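Local structure of flagellar brake protein YcgR (Escherichia coli K-12, 5Y6G) at residues 51-56 against 76-81. The protein acts as a flagellar brake: when bound to cyclic di-GMP through its PilZ domain, it engages the flagellar motor and slows it, reducing motility. Numbering follows the deposited sequence.
Sequences AELQEG and AQLISI. With C2E (9,9'-[(2R,3R,3aS,5S,7aR,9R,10R,10aS,12S,14aR)-3,5,10,12-tetrahydroxy-5,12-dioxidooctahydro-2H,7H-difuro[3,2-d:3',2'-j][1,3,7,9,2,8]tetraoxadiphosphacyclododecine-2,9-diyl]bis(2-amino-1,9-dihydro-6H-purin-6-one)), chain B.
Leu53 and Leu78 meet on the buried side of this contact, their side chains crossing at about a right angle and touching through one methyl each, Leu53 CD1 3.6 Å from Leu78 CD2. With CG anti to the backbone N (chi1 177°), Leu78 directs its CD2 methyl at the loop, where it also meets Gln54 O. Ile81 closes the same apolar patch: its CD1 lies 3.6 Å from Gln54 CA and approaches Leu53 CG. Phe59 of strand 58-65 touches both leucines, and Leu99 of strand 93-104 adds to the wall beside Leu53.

The loop here leads into strand 58-65, the antiparallel partner of strand 71-87 in the PilZ beta-barrel. Gly56 N donates a nearly straight bond of 2.9 Å to Leu78 O, and Leu78 is in turn backbone-bonded to Met57. On its other edge, strand 71-87 bears a classic beta bulge, Ile79 and Ser80 both facing Ser100.

In contrast to the apolar buried side, the side held by Glu55 is polar and more open to solvent; its extended chain reaches alongside the bulge. Its OE1 accepts Ile81 N at 3.0 Å; the N-H points straight at the oxygen (173°) but comes from above the carboxylate plane, 41° out of it. The second oxygen, Glu55 OE2, receives a bond from a water at 3.0 Å, and the same water is hydrogen-bonded to Ser80 OG, bridging the two side chains. The ligand lies across the strand from the loop: Ile79 CG2 lies 3.6 Å from the guanine amino nitrogen N2 of cyclic di-GMP, with Ser80 CB close by, and Ile79 touches a second bound cyclic di-GMP as well.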
loop_
_atom_site.group_PDB
_atom_site.type_symbol
_atom_site.label_atom_id
_atom_site.label_comp_id
_atom_site.label_asym_id
_atom_site.label_seq_id
_atom_site.Cartn_x
_atom_site.Cartn_y
_atom_site.Cartn_z
ATOM N N ALA A 51 -9.810 -4.603 -15.772
ATOM C CA ALA A 51 -10.843 -3.653 -16.172
ATOM C C ALA A 51 -11.769 -3.317 -15.007
ATOM O O ALA A 51 -12.242 -2.181 -14.886
ATOM C CB ALA A 51 -11.641 -4.208 -17.352
ATOM N N GLU A 52 -12.033 -4.293 -14.135
ATOM C CA GLU A 52 -12.904 -4.043 -12.991
ATOM C C GLU A 52 -12.352 -2.935 -12.101
ATOM O O GLU A 52 -13.106 -2.086 -11.612
ATOM C CB GLU A 52 -13.091 -5.329 -12.185
ATOM C CG GLU A 52 -14.059 -5.184 -11.027
ATOM C CD GLU A 52 -15.157 -6.225 -11.056
ATOM O OE1 GLU A 52 -14.839 -7.427 -11.170
ATOM O OE2 GLU A 52 -16.341 -5.838 -10.980
ATOM N N LEU A 53 -11.039 -2.927 -11.883
ATOM C CA LEU A 53 -10.433 -1.966 -10.971
ATOM C C LEU A 53 -10.525 -0.556 -11.541
ATOM O O LEU A 53 -10.154 -0.313 -12.694
ATOM C CB LEU A 53 -8.975 -2.338 -10.705
ATOM C CG LEU A 53 -8.243 -1.593 -9.586
ATOM C CD1 LEU A 53 -8.861 -1.901 -8.233
ATOM C CD2 LEU A 53 -6.766 -1.944 -9.589
ATOM N N GLN A 54 -11.022 0.374 -10.732
ATOM C CA GLN A 54 -11.087 1.778 -11.120
ATOM C C GLN A 54 -11.359 2.609 -9.873
ATOM O O GLN A 54 -11.737 2.087 -8.821
ATOM C CB GLN A 54 -12.149 2.031 -12.191
ATOM C CG GLN A 54 -13.543 1.565 -11.817
ATOM C CD GLN A 54 -14.581 1.993 -12.836
ATOM O OE1 GLN A 54 -14.651 3.164 -13.214
ATOM N NE2 GLN A 54 -15.391 1.046 -13.291
ATOM N N GLU A 55 -11.159 3.917 -10.010
ATOM C CA GLU A 55 -11.272 4.824 -8.880
ATOM C C GLU A 55 -12.723 4.943 -8.428
ATOM O O GLU A 55 -13.656 4.896 -9.233
ATOM C CB GLU A 55 -10.712 6.195 -9.253
ATOM C CG GLU A 55 -9.423 6.119 -10.066
ATOM C CD GLU A 55 -8.919 7.480 -10.508
ATOM O OE1 GLU A 55 -7.797 7.548 -11.055
ATOM O OE2 GLU A 55 -9.643 8.480 -10.310
ATOM N N GLY A 56 -12.905 5.098 -7.117
ATOM C CA GLY A 56 -14.209 5.138 -6.502
ATOM C C GLY A 56 -14.627 3.844 -5.836
ATOM O O GLY A 56 -15.571 3.850 -5.036
ATOM N N ALA A 76 -10.969 0.650 2.977
ATOM C CA ALA A 76 -10.344 1.734 2.233
ATOM C C ALA A 76 -11.136 2.002 0.964
ATOM O O ALA A 76 -11.857 1.136 0.463
ATOM C CB ALA A 76 -8.883 1.414 1.895
ATOM N N GLN A 77 -10.988 3.221 0.454
ATOM C CA GLN A 77 -11.547 3.623 -0.828
ATOM C C GLN A 77 -10.409 3.886 -1.800
ATOM O O GLN A 77 -9.480 4.638 -1.485
ATOM C CB GLN A 77 -12.420 4.874 -0.689
ATOM C CG GLN A 77 -12.901 5.435 -2.025
ATOM C CD GLN A 77 -13.925 6.543 -1.861
ATOM O OE1 GLN A 77 -15.122 6.323 -2.037
ATOM N NE2 GLN A 77 -13.459 7.742 -1.528
ATOM N N LEU A 78 -10.481 3.267 -2.972
ATOM C CA LEU A 78 -9.508 3.529 -4.026
ATOM C C LEU A 78 -9.733 4.932 -4.576
ATOM O O LEU A 78 -10.744 5.195 -5.236
ATOM C CB LEU A 78 -9.630 2.480 -5.125
ATOM C CG LEU A 78 -8.694 2.696 -6.314
ATOM C CD1 LEU A 78 -7.251 2.770 -5.843
ATOM C CD2 LEU A 78 -8.874 1.585 -7.334
ATOM N N ILE A 79 -8.792 5.835 -4.309
ATOM C CA ILE A 79 -8.948 7.232 -4.700
ATOM C C ILE A 79 -8.374 7.522 -6.086
ATOM O O ILE A 79 -8.942 8.329 -6.829
ATOM C CB ILE A 79 -8.308 8.154 -3.647
ATOM C CG1 ILE A 79 -9.050 8.039 -2.317
ATOM C CG2 ILE A 79 -8.306 9.593 -4.127
ATOM C CD1 ILE A 79 -10.522 8.370 -2.419
ATOM N N SER A 80 -7.262 6.892 -6.458
ATOM C CA SER A 80 -6.620 7.233 -7.719
ATOM C C SER A 80 -5.765 6.072 -8.206
ATOM O O SER A 80 -5.110 5.395 -7.409
ATOM C CB SER A 80 -5.757 8.492 -7.573
ATOM O OG SER A 80 -5.299 8.942 -8.834
ATOM N N ILE A 81 -5.783 5.851 -9.519
ATOM C CA ILE A 81 -4.882 4.920 -10.188
ATOM C C ILE A 81 -3.928 5.742 -11.043
ATOM O O ILE A 81 -4.359 6.439 -11.970
ATOM C CB ILE A 81 -5.643 3.899 -11.048
ATOM C CG1 ILE A 81 -6.664 3.133 -10.205
ATOM C CG2 ILE A 81 -4.670 2.931 -11.714
ATOM C CD1 ILE A 81 -7.499 2.159 -11.006
HETATM P P1 C2E B . 4.202 9.873 -4.770
HETATM O O2P C2E B . 3.946 10.295 -3.244
HETATM O O1P C2E B . 4.966 8.602 -4.820
HETATM O "O5'" C2E B . 2.804 9.710 -5.543
HETATM C "C5'" C2E B . 2.736 9.269 -6.895
HETATM C "C4'" C2E B . 1.338 9.498 -7.475
HETATM O "O4'" C2E B . 0.340 8.852 -6.676
HETATM C "C3'" C2E B . 0.954 10.984 -7.465
HETATM O "O3'" C2E B . 1.502 11.695 -8.576
HETATM C "C2'" C2E B . -0.576 10.885 -7.555
HETATM O "O2'" C2E B . -1.012 10.669 -8.898
HETATM C "C1'" C2E B . -0.857 9.645 -6.696
HETATM N N9 C2E B . -1.207 10.092 -5.348
HETATM C C8 C2E B . -0.404 10.061 -4.246
HETATM N N7 C2E B . -1.051 10.536 -3.224
HETATM C C5 C2E B . -2.300 10.897 -3.605
HETATM C C6 C2E B . -3.407 11.459 -2.931
HETATM O O6 C2E B . -3.348 11.721 -1.739
HETATM N N1 C2E B . -4.531 11.698 -3.641
HETATM C C2 C2E B . -4.584 11.402 -4.972
HETATM N N2 C2E B . -5.742 11.657 -5.664
HETATM N N3 C2E B . -3.559 10.881 -5.610
HETATM C C4 C2E B . -2.412 10.617 -4.969
HETATM P P11 C2E B . 1.765 13.280 -8.526
HETATM O O21 C2E B . 0.453 14.015 -7.953
HETATM O O11 C2E B . 2.064 13.762 -9.893
HETATM O O5A C2E B . 3.009 13.587 -7.551
HETATM C C5A C2E B . 4.321 13.123 -7.851
HETATM C C4A C2E B . 5.215 13.200 -6.613
HETATM O O4A C2E B . 5.289 14.543 -6.130
HETATM C C3A C2E B . 4.653 12.389 -5.441
HETATM O O3A C2E B . 5.051 11.024 -5.508
HETATM C C2A C2E B . 5.322 13.074 -4.244
HETATM O O2A C2E B . 6.654 12.585 -4.061
HETATM C C1A C2E B . 5.332 14.537 -4.698
HETATM N N91 C2E B . 4.148 15.210 -4.162
HETATM C C81 C2E B . 3.024 15.529 -4.867
HETATM N N71 C2E B . 2.170 16.115 -4.083
HETATM C C51 C2E B . 2.687 16.202 -2.835
HETATM C C61 C2E B . 2.214 16.731 -1.612
HETATM O O61 C2E B . 1.111 17.249 -1.534
HETATM N N11 C2E B . 3.012 16.649 -0.528
HETATM C C21 C2E B . 4.242 16.069 -0.623
HETATM N N21 C2E B . 5.027 16.005 0.501
HETATM N N31 C2E B . 4.698 15.575 -1.754
HETATM C C41 C2E B . 3.959 15.621 -2.869
HETATM O O HOH W 1 -7.652 10.693 -9.846
#